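Local coordinates for protein alcohol oxidase (Myceliophthora thermophila, PDB 6F74) that binds FAD and, as a VAO-type flavoprotein of the oxygen-dependent oxidoreductase family, probably oxidises its substrate with molecular oxygen, at residues A[224-229]-A[300-305]; A[249-254]-A[348-353]; A[253-258]-A[487-492]; A[438-443]-A[532-537]; A[476-481]-A[492-497]. One frame throughout, in Å; residues are numbered along the deposited sequence.

Contact 1: A[224-229]-A[300-305]; sequences VIAVGG and QHIKVH
Ile225 and His305 form an antiparallel hydrogen-bonded pair that joins the short strand 224-225 to the end of strand 296-306. Ile225 N donates to His305 O at 2.7 Å, and His305 N donates back to Ile225 O at 3.0 Å. Residues 224-227 and 302-305 run 123° apart, and no second bridge forms between them. Val304 CA also brings its hydrogen toward Ile225 O, with 3.4 Å between the heavy atoms. Apolar side chains flank the bridge. Val224 CG2 meets Val304 CG2 at 3.6 Å, and the two side chains cross obliquely. Each of these methyls sits between its own backbone N and carbonyl carbon. Val304 CG1 reaches Ala226 CB at 4.2 Å. Ile302 CD1 approaches the same alanine more loosely. Helix 212-221 packs on Val224, Ala226 and Ile302. The His305 ring meets Val227, with His305 CD2 3.9 Å from Val227 CG2. His305 NE2 is hydrogen-bonded to Gln259 OE1, and the ring stacks with Phe253. The pairing belongs to the antiparallel sheet of the FAD-binding part of the fold, and the chain runs on from Val227 to Gly229, which touches the cofactor. All the touching residues are buried. The paired N-H and C=O groups of Ile225 and His305 satisfy each other, the imidazole has Gln259, and the side-chain contacts across the segments are mostly between apolar groups.

Contact 2: A[249-254]-A[348-353]; sequences ATHNFG and GVAGYG
His251 meets Gly348 and Ala350 with different parts of its side chain. His251 CB packs on Ala350 CB at 3.7 Å. His251 NE2 comes within 3.5 Å of Gly348 CA, which approaches the imidazole obliquely. Val349 O lies over the centre of one face of the His251 ring, 4.2 Å above the plane. Asn252 adds a looser contact, with Asn252 ND2 4.1 Å from Gly348 O. No hydrogen bond links the two segments, so the contact rests on shape. His251 CG stands anti to the backbone N (chi1 169°), on a CB that points toward residues 348-353. A polar bond fixes the ring further: His251 ND1 is hydrogen-bonded to Ser474 O, and as a carbonyl can only accept, ND1 must be the donor. Asn252 ND2 lies at the ring edge, in its plane. On the other segment, Gly348 has positive phi (81°). It is the C-prime residue of a Schellman motif that ends helix 328-346, with Gly348 N bonded to Ser345 O and Val349 N to Leu344 O. This turn presents the glycine CA to the histidine. Thr250 OG1, one residue before His251, is hydrogen-bonded to Val473 O. Further along the strand, Tyr352 OH is bonded to His246, an FAD-binding residue. The short helix 250-253 thus lies against the end of helix 328-346 and the beginning of strand 349-356, whose Ala350 is backed by Trp376 of the adjacent strand 370-378.

Contact 3: A[253-258]-A[487-492]; sequences FGLGAD and SGLHPA
Ser487 OG donates a 2.7 Å hydrogen bond to Asp258 OD1, which receives it on its syn lone pair. The serine OG is anti to its backbone N (chi1 -177°). This turns the hydroxyl to the aspartate while Ser487 OG still accepts from Leu489 N at 3.2 Å. The second bond makes an ST turn, so one hydroxyl both shapes its own loop and links it to the neighbouring segment. Asp258 CG lies anti to the carbonyl carbon, beside the backbone N. The ends of Asp258 and Leu489 meet tip to tip, with Asp258 OD2 3.2 Å from Leu489 CD1, a tight approach. The carboxylate has charged partners outside the contact: Arg494 forms a salt bridge with OD2 and Arg288 with OD1. The two arginines would be expected to keep this buried group ionised. The contact ties residues 253-258, in the FAD-binding region, to the long loop between helix 477-480 and strand 498-503. Leu489 fills the apolar half, and its two methyls part. Leu489 CD2 lies 3.8 Å from Ala257 CB and 4.0 Å from Leu255 CD1, while Leu489 CD1 also reaches Leu255 CB at 4.0 Å. The two leucine side chains approach at a slant. The Leu255 side chain is about 4 Å from that of His246, an FAD-binding residue, and also packs on Trp493. Farther along the loop, His490 ND1 accepts from Ala492 N at 3.2 Å, with the donor tilted from the ring plane.

Contact 4: A[438-443]-A[532-537]; sequences RLINPE and KLAPNT
Ala534 O is gripped side-on by two nitrogens of Arg438. Arg438 NE donates to Ala534 O at 2.8 Å and Arg438 NH2 at 2.9 Å, and the oxygen lies in the guanidinium plane. The arginine chain bends at chi2 (74°), which turns its CD from the extended course. Thr537 supplies another polar bond: Thr537 OG1 donates to Leu439 O at 2.6 Å. That same Thr537 OG1 lies over one face of the guanidinium, 3.3 Å from Arg438 NE, where the angle is too poor for a hydrogen bond. Ala534 to Thr537 form a type I turn directly after helix 512-533. The contact therefore fastens the end of this helix to strand 435-440, an outermost strand of the seven-stranded antiparallel sheet. Ile440 is the apolar part, with Ile440 CD1 3.8 Å from Ala534 CB and 4.3 Å from Leu533 CD2. Leu533 also packs on helix 448-458. Leu439 lies beside Tyr540, an FAD-binding residue. Asn441 passes Thr537 at a slant, and Asn441 OD1 meets Thr537 CG2 at 3.5 Å. The amide end is held within its own segment: Asn441 ND2 donates to Glu443 OE1 at 3.0 Å, on the anti side of the carboxylate.

Contact 5: A[476-481]-A[492-497]; sequences GQVFKD and AWRVSP
Phe479 lays one ring face over Arg494 O, with Phe479 CD1 3.1 Å from that oxygen. The contact joins the short helix 477-480 to the loop that returns from it toward strand 498-503. The bond from CA to CB of Phe479 points away overall. Its CG is anti to the carbonyl carbon (chi1 -77°), and the ring end returns to the other segment. Around the ring edge, Phe479 CE1 meets Trp493 O at 3.4 Å, and CZ packs on Pro497 CD. The ring is thus bordered mainly by backbone atoms. Arg494 makes the cross-link in the opposite direction. Arg494 NH1 donates to Val478 O at 2.7 Å, in the carbonyl plane and on a lone pair. The oxygen is tilted 23° from the guanidinium plane. Asp481 O lies over one face of the same group without a hydrogen bond. A water receives a weak bond from Arg494 NH1 and donates to Asp481 OD2 at 2.6 Å. Arg494 NH2 turns to Asp258 on a neighbouring segment. The Val478 and Arg494 side chains cross at about a right angle, with Val478 CG1 3.7 Å from Arg494 NH1. Val478 CG1 also touches Trp493 CB. The Trp493 side chain is about 8 Å from the bound FAD. Within residues 476-481, Gln477 NE2 donates to Asp481 OD1 at 2.7 Å. The loop has its own brace at Ala492 O, which Val495 N and Ser496 OG reach from opposite faces, Ser496 OG at 2.8 Å and 39° out of the carbonyl plane.

Overall arrangement
Contacts 1 to 4 are mainly buried, while contact 5 is partly buried. Contact 1 is a strand pairing in the sheet of the FAD-binding region. Contact 2 is packing without a hydrogen bond. Contact 4 lies at strand 435-440, an outermost strand of the seven-stranded sheet, where side chains bond to backbone carbonyls. Contact 2 reaches the same sheet without touching contact 4. Contacts 3 and 5 share Ala492 and hold the loop between helix 477-480 and strand 498-503 by polar side chains. Contacts 2 and 3 share Phe253 and Gly254. His251 O probably bonds Gln477 N of contact 5. Contact 4 is about 29 Å from contact 1, centre to centre, yet packs against contacts 3 and 5.

Contact 1: A[224-229]-A[300-305]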
# COMPACT_ATOMS: atom_id res chain seq x y z
N VAL A 224 0.69 8.13 -23.03
CA VAL A 224 0.44 8.99 -21.87
C VAL A 224 1.01 8.35 -20.61
O VAL A 224 1.38 7.18 -20.59
CB VAL A 224 -1.04 9.35 -21.69
CG1 VAL A 224 -1.57 10.12 -22.91
CG2 VAL A 224 -1.87 8.09 -21.43
N ILE A 225 1.06 9.15 -19.56
CA ILE A 225 1.58 8.74 -18.27
C ILE A 225 0.43 8.52 -17.31
O ILE A 225 -0.31 9.45 -17.01
CB ILE A 225 2.56 9.78 -17.69
CG1 ILE A 225 3.76 9.95 -18.64
CG2 ILE A 225 3.05 9.36 -16.30
CD1 ILE A 225 4.74 11.02 -18.23
N ALA A 226 0.28 7.29 -16.86
CA ALA A 226 -0.64 6.92 -15.81
C ALA A 226 0.21 6.87 -14.54
O ALA A 226 1.25 6.21 -14.50
CB ALA A 226 -1.25 5.55 -16.08
N VAL A 227 -0.26 7.57 -13.52
CA VAL A 227 0.44 7.73 -12.27
C VAL A 227 -0.02 6.60 -11.32
O VAL A 227 -0.97 6.76 -10.56
CB VAL A 227 0.21 9.13 -11.65
CG1 VAL A 227 1.10 9.33 -10.43
CG2 VAL A 227 0.54 10.21 -12.65
N GLY A 228 0.68 5.46 -11.42
CA GLY A 228 0.41 4.26 -10.64
C GLY A 228 1.55 4.02 -9.67
O GLY A 228 2.42 4.86 -9.50
N GLY A 229 1.56 2.84 -9.08
CA GLY A 229 2.58 2.44 -8.14
C GLY A 229 3.86 2.00 -8.81
O GLY A 229 3.95 1.73 -10.03
N GLN A 300 -13.19 3.78 -11.67
CA GLN A 300 -12.77 5.18 -11.54
C GLN A 300 -12.31 5.67 -12.90
O GLN A 300 -11.93 4.90 -13.80
CB GLN A 300 -11.62 5.37 -10.51
CG GLN A 300 -11.99 5.10 -9.03
CD GLN A 300 -10.80 5.15 -8.06
OE1 GLN A 300 -9.66 4.94 -8.45
NE2 GLN A 300 -11.07 5.47 -6.79
N HIS A 301 -12.38 6.98 -13.05
CA HIS A 301 -11.70 7.67 -14.12
C HIS A 301 -10.48 8.36 -13.50
O HIS A 301 -10.63 9.03 -12.48
CB HIS A 301 -12.60 8.72 -14.74
CG HIS A 301 -13.72 8.19 -15.57
ND1 HIS A 301 -14.67 7.30 -15.09
CD2 HIS A 301 -14.09 8.49 -16.83
CE1 HIS A 301 -15.57 7.07 -16.04
NE2 HIS A 301 -15.23 7.77 -17.12
N ILE A 302 -9.30 8.23 -14.12
CA ILE A 302 -8.08 8.91 -13.69
C ILE A 302 -7.56 9.88 -14.75
O ILE A 302 -7.64 9.60 -15.94
CB ILE A 302 -6.92 7.94 -13.32
CG1 ILE A 302 -6.63 6.96 -14.46
CG2 ILE A 302 -7.25 7.19 -12.03
CD1 ILE A 302 -5.29 6.25 -14.36
N LYS A 303 -7.01 11.01 -14.30
CA LYS A 303 -6.20 11.87 -15.16
C LYS A 303 -5.02 11.08 -15.67
O LYS A 303 -4.42 10.28 -14.93
CB LYS A 303 -5.63 13.06 -14.38
CG LYS A 303 -6.63 14.04 -13.87
CD LYS A 303 -5.94 15.17 -13.12
CE LYS A 303 -6.91 16.03 -12.32
NZ LYS A 303 -6.23 16.44 -11.00
N VAL A 304 -4.72 11.26 -16.95
CA VAL A 304 -3.44 10.80 -17.51
C VAL A 304 -2.77 12.00 -18.17
O VAL A 304 -3.43 12.97 -18.53
CB VAL A 304 -3.56 9.57 -18.43
CG1 VAL A 304 -4.00 8.39 -17.60
CG2 VAL A 304 -4.50 9.80 -19.61
N HIS A 305 -1.45 11.92 -18.29
CA HIS A 305 -0.63 13.09 -18.54
C HIS A 305 0.23 12.92 -19.78
O HIS A 305 0.66 11.81 -20.06
CB HIS A 305 0.23 13.34 -17.30
CG HIS A 305 -0.57 13.60 -16.07
ND1 HIS A 305 -1.00 14.85 -15.71
CD2 HIS A 305 -1.06 12.75 -15.14
CE1 HIS A 305 -1.72 14.76 -14.60
NE2 HIS A 305 -1.78 13.49 -14.24

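Contact 2: A[249-254]-A[348-353]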
# COMPACT_ATOMS: atom_id res chain seq x y z
N ALA A 249 5.93 8.71 -10.62
CA ALA A 249 5.41 9.91 -11.26
C ALA A 249 4.61 10.89 -10.36
O ALA A 249 4.14 11.90 -10.85
CB ALA A 249 4.60 9.51 -12.49
N THR A 250 4.49 10.61 -9.07
CA THR A 250 3.59 11.39 -8.20
C THR A 250 4.11 12.78 -7.84
O THR A 250 3.33 13.73 -7.82
CB THR A 250 3.18 10.64 -6.92
OG1 THR A 250 4.34 10.26 -6.16
CG2 THR A 250 2.35 9.42 -7.24
N HIS A 251 5.41 12.92 -7.57
CA HIS A 251 5.97 14.26 -7.41
C HIS A 251 5.60 15.17 -8.59
O HIS A 251 5.17 16.31 -8.41
CB HIS A 251 7.50 14.19 -7.27
CG HIS A 251 8.15 15.53 -7.38
ND1 HIS A 251 8.17 16.43 -6.33
CD2 HIS A 251 8.72 16.17 -8.43
CE1 HIS A 251 8.74 17.55 -6.73
NE2 HIS A 251 9.07 17.43 -8.00
N ASN A 252 5.77 14.66 -9.79
CA ASN A 252 5.55 15.47 -10.99
C ASN A 252 4.10 15.72 -11.31
O ASN A 252 3.76 16.81 -11.77
CB ASN A 252 6.28 14.84 -12.16
CG ASN A 252 7.77 15.10 -12.13
OD1 ASN A 252 8.22 15.85 -12.99
ND2 ASN A 252 8.55 14.50 -11.20
N PHE A 253 3.22 14.73 -11.06
CA PHE A 253 1.82 14.83 -11.52
C PHE A 253 0.74 14.71 -10.44
O PHE A 253 -0.43 14.81 -10.74
CB PHE A 253 1.61 13.79 -12.58
CG PHE A 253 2.54 13.96 -13.76
CD1 PHE A 253 2.38 15.05 -14.63
CD2 PHE A 253 3.55 13.06 -14.00
CE1 PHE A 253 3.22 15.23 -15.70
CE2 PHE A 253 4.41 13.24 -15.08
CZ PHE A 253 4.26 14.32 -15.93
N GLY A 254 1.14 14.52 -9.18
CA GLY A 254 0.20 14.38 -8.06
C GLY A 254 0.09 12.97 -7.54
O GLY A 254 0.38 12.00 -8.24
N GLY A 348 12.77 18.98 -8.69
CA GLY A 348 12.13 17.96 -9.54
C GLY A 348 12.63 16.52 -9.43
O GLY A 348 12.40 15.70 -10.33
N VAL A 349 13.29 16.21 -8.32
CA VAL A 349 13.82 14.88 -8.07
C VAL A 349 12.80 14.07 -7.24
O VAL A 349 12.18 14.58 -6.29
CB VAL A 349 15.19 14.90 -7.35
CG1 VAL A 349 15.77 13.50 -7.21
CG2 VAL A 349 16.19 15.75 -8.11
N ALA A 350 12.65 12.81 -7.63
CA ALA A 350 11.80 11.85 -6.93
C ALA A 350 12.42 10.46 -6.98
O ALA A 350 13.34 10.20 -7.78
CB ALA A 350 10.40 11.84 -7.54
N GLY A 351 11.89 9.57 -6.15
CA GLY A 351 12.27 8.15 -6.20
C GLY A 351 12.43 7.51 -4.84
O GLY A 351 11.85 7.97 -3.85
N TYR A 352 13.20 6.43 -4.80
CA TYR A 352 13.27 5.64 -3.59
C TYR A 352 14.68 5.31 -3.19
O TYR A 352 15.50 4.94 -4.04
CB TYR A 352 12.46 4.34 -3.75
CG TYR A 352 11.04 4.60 -4.20
CD1 TYR A 352 10.70 4.67 -5.57
CD2 TYR A 352 10.04 4.76 -3.27
CE1 TYR A 352 9.40 4.91 -5.97
CE2 TYR A 352 8.72 4.99 -3.67
CZ TYR A 352 8.42 5.06 -5.02
OH TYR A 352 7.13 5.27 -5.41
N GLY A 353 14.92 5.41 -1.89
CA GLY A 353 16.21 5.09 -1.27
C GLY A 353 16.05 4.07 -0.17
O GLY A 353 15.00 4.01 0.48

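Contact 3: A[253-258]-A[487-492]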
# COMPACT_ATOMS: atom_id res chain seq x y z
N PHE A 253 3.22 14.73 -11.06
CA PHE A 253 1.82 14.83 -11.52
C PHE A 253 0.74 14.71 -10.44
O PHE A 253 -0.43 14.81 -10.74
CB PHE A 253 1.61 13.79 -12.58
CG PHE A 253 2.54 13.96 -13.76
CD1 PHE A 253 2.38 15.05 -14.63
CD2 PHE A 253 3.55 13.06 -14.00
CE1 PHE A 253 3.22 15.23 -15.70
CE2 PHE A 253 4.41 13.24 -15.08
CZ PHE A 253 4.26 14.32 -15.93
N GLY A 254 1.14 14.52 -9.18
CA GLY A 254 0.20 14.38 -8.06
C GLY A 254 0.09 12.97 -7.54
O GLY A 254 0.38 12.00 -8.24
N LEU A 255 -0.33 12.86 -6.29
CA LEU A 255 -0.57 11.55 -5.70
C LEU A 255 -1.76 10.87 -6.36
O LEU A 255 -2.59 11.52 -6.98
CB LEU A 255 -0.83 11.62 -4.19
CG LEU A 255 0.31 11.56 -3.14
CD1 LEU A 255 -0.19 10.91 -1.87
CD2 LEU A 255 1.58 10.87 -3.53
N GLY A 256 -1.83 9.55 -6.19
CA GLY A 256 -2.85 8.72 -6.80
C GLY A 256 -4.27 9.17 -6.49
O GLY A 256 -5.13 9.25 -7.36
N ALA A 257 -4.49 9.48 -5.24
CA ALA A 257 -5.79 10.00 -4.79
C ALA A 257 -6.23 11.20 -5.58
O ALA A 257 -7.42 11.34 -5.86
CB ALA A 257 -5.76 10.35 -3.33
N ASP A 258 -5.30 12.06 -5.93
CA ASP A 258 -5.61 13.26 -6.70
C ASP A 258 -5.71 13.06 -8.21
O ASP A 258 -6.09 13.98 -8.90
CB ASP A 258 -4.64 14.39 -6.33
CG ASP A 258 -4.90 14.95 -4.94
OD1 ASP A 258 -6.04 14.78 -4.41
OD2 ASP A 258 -3.97 15.59 -4.40
N SER A 487 -10.15 17.27 -2.71
CA SER A 487 -9.30 16.20 -2.21
C SER A 487 -9.47 15.92 -0.73
O SER A 487 -9.70 16.83 0.07
CB SER A 487 -7.84 16.57 -2.45
OG SER A 487 -7.01 15.52 -2.03
N GLY A 488 -9.32 14.65 -0.36
CA GLY A 488 -9.34 14.21 1.02
C GLY A 488 -7.99 13.87 1.61
O GLY A 488 -7.94 13.24 2.68
N LEU A 489 -6.89 14.28 0.95
CA LEU A 489 -5.57 13.81 1.34
C LEU A 489 -5.13 14.49 2.61
O LEU A 489 -5.30 15.69 2.77
CB LEU A 489 -4.51 14.07 0.25
CG LEU A 489 -4.38 13.03 -0.87
CD1 LEU A 489 -3.47 13.57 -1.94
CD2 LEU A 489 -3.82 11.71 -0.35
N HIS A 490 -4.56 13.68 3.51
CA HIS A 490 -3.92 14.18 4.75
C HIS A 490 -3.16 15.48 4.46
O HIS A 490 -2.31 15.51 3.56
CB HIS A 490 -2.96 13.11 5.27
CG HIS A 490 -2.58 13.27 6.71
ND1 HIS A 490 -2.07 14.45 7.23
CD2 HIS A 490 -2.54 12.37 7.71
CE1 HIS A 490 -1.81 14.28 8.51
NE2 HIS A 490 -2.06 13.02 8.82
N PRO A 491 -3.49 16.58 5.18
CA PRO A 491 -2.77 17.85 5.02
C PRO A 491 -1.22 17.77 4.97
O PRO A 491 -0.59 18.47 4.17
CB PRO A 491 -3.20 18.63 6.25
CG PRO A 491 -4.57 18.13 6.56
CD PRO A 491 -4.57 16.69 6.17
N ALA A 492 -0.64 16.93 5.82
CA ALA A 492 0.81 16.78 5.87
C ALA A 492 1.46 16.46 4.51
O ALA A 492 2.59 16.84 4.27
CB ALA A 492 1.20 15.73 6.90

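Contact 4: A[438-443]-A[532-537]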
# COMPACT_ATOMS: atom_id res chain seq x y z
N ARG A 438 6.35 7.91 8.46
CA ARG A 438 6.28 9.27 8.91
C ARG A 438 6.60 10.22 7.76
O ARG A 438 7.67 10.14 7.14
CB ARG A 438 7.22 9.52 10.07
CG ARG A 438 6.90 10.81 10.83
CD ARG A 438 5.65 10.65 11.67
NE ARG A 438 5.22 11.89 12.30
CZ ARG A 438 4.00 12.09 12.83
NH1 ARG A 438 3.06 11.13 12.80
NH2 ARG A 438 3.72 13.26 13.39
N LEU A 439 5.64 11.08 7.45
CA LEU A 439 5.85 12.14 6.50
C LEU A 439 6.77 13.16 7.18
O LEU A 439 6.58 13.47 8.36
CB LEU A 439 4.53 12.77 6.07
CG LEU A 439 3.74 12.09 4.94
CD1 LEU A 439 3.31 10.67 5.31
CD2 LEU A 439 2.50 12.95 4.66
N ILE A 440 7.77 13.64 6.45
CA ILE A 440 8.79 14.57 6.98
C ILE A 440 8.72 15.93 6.29
O ILE A 440 8.91 16.02 5.08
CB ILE A 440 10.22 14.01 6.79
CG1 ILE A 440 10.33 12.59 7.35
CG2 ILE A 440 11.24 14.89 7.45
CD1 ILE A 440 9.95 12.41 8.81
N ASN A 441 8.44 16.98 7.09
CA ASN A 441 8.42 18.37 6.60
C ASN A 441 9.85 18.96 6.62
O ASN A 441 10.66 18.57 7.46
CB ASN A 441 7.47 19.23 7.44
CG ASN A 441 7.86 19.28 8.91
OD1 ASN A 441 8.03 18.24 9.54
ND2 ASN A 441 8.05 20.49 9.44
N PRO A 442 10.17 19.91 5.71
CA PRO A 442 11.56 20.41 5.64
C PRO A 442 12.14 20.95 6.94
O PRO A 442 13.33 20.77 7.21
CB PRO A 442 11.48 21.54 4.62
CG PRO A 442 10.25 21.28 3.83
CD PRO A 442 9.29 20.58 4.74
N GLU A 443 11.28 21.62 7.72
CA GLU A 443 11.65 22.28 8.97
C GLU A 443 12.09 21.29 10.05
O GLU A 443 12.76 21.69 10.99
CB GLU A 443 10.47 23.12 9.54
CG GLU A 443 10.02 24.28 8.63
CD GLU A 443 9.03 23.87 7.53
OE1 GLU A 443 8.61 22.71 7.51
OE2 GLU A 443 8.71 24.70 6.65
N LYS A 532 9.06 12.18 17.00
CA LYS A 532 9.87 13.22 17.63
C LYS A 532 10.59 14.08 16.62
O LYS A 532 10.68 15.30 16.79
CB LYS A 532 10.87 12.61 18.61
CG LYS A 532 11.69 13.66 19.38
CD LYS A 532 12.50 13.01 20.50
CE LYS A 532 13.38 14.02 21.18
NZ LYS A 532 14.50 13.34 21.89
N LEU A 533 11.14 13.46 15.57
CA LEU A 533 11.72 14.20 14.46
C LEU A 533 10.72 15.11 13.75
O LEU A 533 11.01 16.29 13.55
CB LEU A 533 12.30 13.25 13.44
CG LEU A 533 12.97 13.88 12.20
CD1 LEU A 533 14.14 14.77 12.61
CD2 LEU A 533 13.40 12.75 11.28
N ALA A 534 9.58 14.54 13.36
CA ALA A 534 8.52 15.31 12.68
C ALA A 534 7.18 15.20 13.39
O ALA A 534 6.34 14.41 12.99
CB ALA A 534 8.40 14.88 11.23
N PRO A 535 6.95 16.03 14.45
CA PRO A 535 5.76 15.82 15.28
C PRO A 535 4.46 16.40 14.74
O PRO A 535 3.40 16.09 15.25
CB PRO A 535 6.14 16.47 16.61
CG PRO A 535 7.05 17.58 16.21
CD PRO A 535 7.78 17.13 14.96
N ASN A 536 4.54 17.23 13.70
CA ASN A 536 3.37 17.96 13.20
C ASN A 536 2.80 17.43 11.92
O ASN A 536 1.96 18.09 11.34
CB ASN A 536 3.78 19.43 13.00
CG ASN A 536 4.31 20.05 14.28
OD1 ASN A 536 3.79 19.78 15.39
ND2 ASN A 536 5.32 20.90 14.15
N THR A 537 3.22 16.24 11.48
CA THR A 537 2.84 15.70 10.18
C THR A 537 1.87 14.52 10.29
O THR A 537 0.70 14.70 10.62
CB THR A 537 4.12 15.33 9.39
OG1 THR A 537 4.90 14.41 10.14
CG2 THR A 537 4.98 16.61 9.14

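Contact 5: A[476-481]-A[492-497]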
# COMPACT_ATOMS: atom_id res chain seq x y z
N GLY A 476 6.52 19.12 -5.26
CA GLY A 476 6.05 19.47 -6.62
C GLY A 476 4.54 19.57 -6.75
O GLY A 476 3.91 20.40 -6.10
N GLN A 477 3.95 18.72 -7.59
CA GLN A 477 2.52 18.82 -7.89
C GLN A 477 1.67 18.41 -6.68
O GLN A 477 0.58 18.93 -6.50
CB GLN A 477 2.14 18.00 -9.12
CG GLN A 477 0.73 18.22 -9.66
CD GLN A 477 0.49 19.64 -10.11
OE1 GLN A 477 1.31 20.23 -10.82
NE2 GLN A 477 -0.62 20.22 -9.66
N VAL A 478 2.21 17.55 -5.82
CA VAL A 478 1.50 17.15 -4.61
C VAL A 478 1.29 18.36 -3.69
O VAL A 478 0.22 18.50 -3.07
CB VAL A 478 2.20 16.01 -3.83
CG1 VAL A 478 1.34 15.57 -2.65
CG2 VAL A 478 2.47 14.81 -4.73
N PHE A 479 2.30 19.22 -3.61
CA PHE A 479 2.21 20.48 -2.86
C PHE A 479 1.20 21.40 -3.54
O PHE A 479 0.28 21.92 -2.91
CB PHE A 479 3.59 21.16 -2.79
CG PHE A 479 4.55 20.55 -1.78
CD1 PHE A 479 4.25 19.39 -1.06
CD2 PHE A 479 5.79 21.14 -1.58
CE1 PHE A 479 5.14 18.86 -0.14
CE2 PHE A 479 6.71 20.59 -0.67
CZ PHE A 479 6.38 19.47 0.06
N LYS A 480 1.36 21.59 -4.83
CA LYS A 480 0.44 22.41 -5.59
C LYS A 480 -1.02 21.99 -5.44
O LYS A 480 -1.89 22.84 -5.29
CB LYS A 480 0.84 22.41 -7.07
CG LYS A 480 -0.12 23.20 -7.95
CD LYS A 480 0.61 23.74 -9.17
CE LYS A 480 -0.35 24.42 -10.14
NZ LYS A 480 0.47 25.19 -11.10
N ASP A 481 -1.27 20.67 -5.39
CA ASP A 481 -2.64 20.15 -5.36
C ASP A 481 -3.33 20.41 -4.01
O ASP A 481 -4.44 19.97 -3.80
CB ASP A 481 -2.67 18.65 -5.68
CG ASP A 481 -2.37 18.33 -7.13
OD1 ASP A 481 -2.46 19.24 -7.98
OD2 ASP A 481 -2.04 17.16 -7.43
N ALA A 492 -0.64 16.93 5.82
CA ALA A 492 0.81 16.78 5.87
C ALA A 492 1.46 16.46 4.51
O ALA A 492 2.59 16.84 4.27
CB ALA A 492 1.20 15.73 6.90
N TRP A 493 0.73 15.79 3.62
CA TRP A 493 1.25 15.57 2.25
C TRP A 493 1.61 16.87 1.54
O TRP A 493 2.52 16.89 0.72
CB TRP A 493 0.23 14.85 1.37
CG TRP A 493 0.15 13.40 1.61
CD1 TRP A 493 -0.91 12.73 2.14
CD2 TRP A 493 1.14 12.43 1.30
NE1 TRP A 493 -0.63 11.39 2.17
CE2 TRP A 493 0.63 11.18 1.68
CE3 TRP A 493 2.42 12.50 0.74
CZ2 TRP A 493 1.36 9.99 1.51
CZ3 TRP A 493 3.14 11.31 0.57
CH2 TRP A 493 2.60 10.08 0.96
N ARG A 494 0.88 17.94 1.87
CA ARG A 494 1.06 19.20 1.22
C ARG A 494 2.31 19.95 1.70
O ARG A 494 2.67 20.93 1.07
CB ARG A 494 -0.18 20.10 1.37
CG ARG A 494 -1.53 19.43 1.04
CD ARG A 494 -1.48 18.74 -0.31
NE ARG A 494 -2.79 18.28 -0.73
CZ ARG A 494 -3.04 17.51 -1.80
NH1 ARG A 494 -2.07 17.12 -2.61
NH2 ARG A 494 -4.29 17.13 -2.06
N VAL A 495 2.93 19.52 2.80
CA VAL A 495 4.18 20.13 3.32
C VAL A 495 5.37 19.19 3.38
O VAL A 495 6.48 19.65 3.60
CB VAL A 495 3.96 20.83 4.70
CG1 VAL A 495 2.94 21.95 4.59
CG2 VAL A 495 3.55 19.87 5.81
N SER A 496 5.16 17.89 3.16
CA SER A 496 6.21 16.89 3.35
C SER A 496 6.65 16.31 2.01
O SER A 496 5.84 15.67 1.33
CB SER A 496 5.70 15.78 4.28
OG SER A 496 5.11 16.36 5.44
N PRO A 497 7.90 16.54 1.61
CA PRO A 497 8.31 16.08 0.29
C PRO A 497 8.63 14.60 0.23
O PRO A 497 8.63 14.03 -0.87
CB PRO A 497 9.54 16.93 -0.05
CG PRO A 497 10.02 17.48 1.24
CD PRO A 497 8.94 17.37 2.25
O HOH W 1 -1.42 15.43 -5.61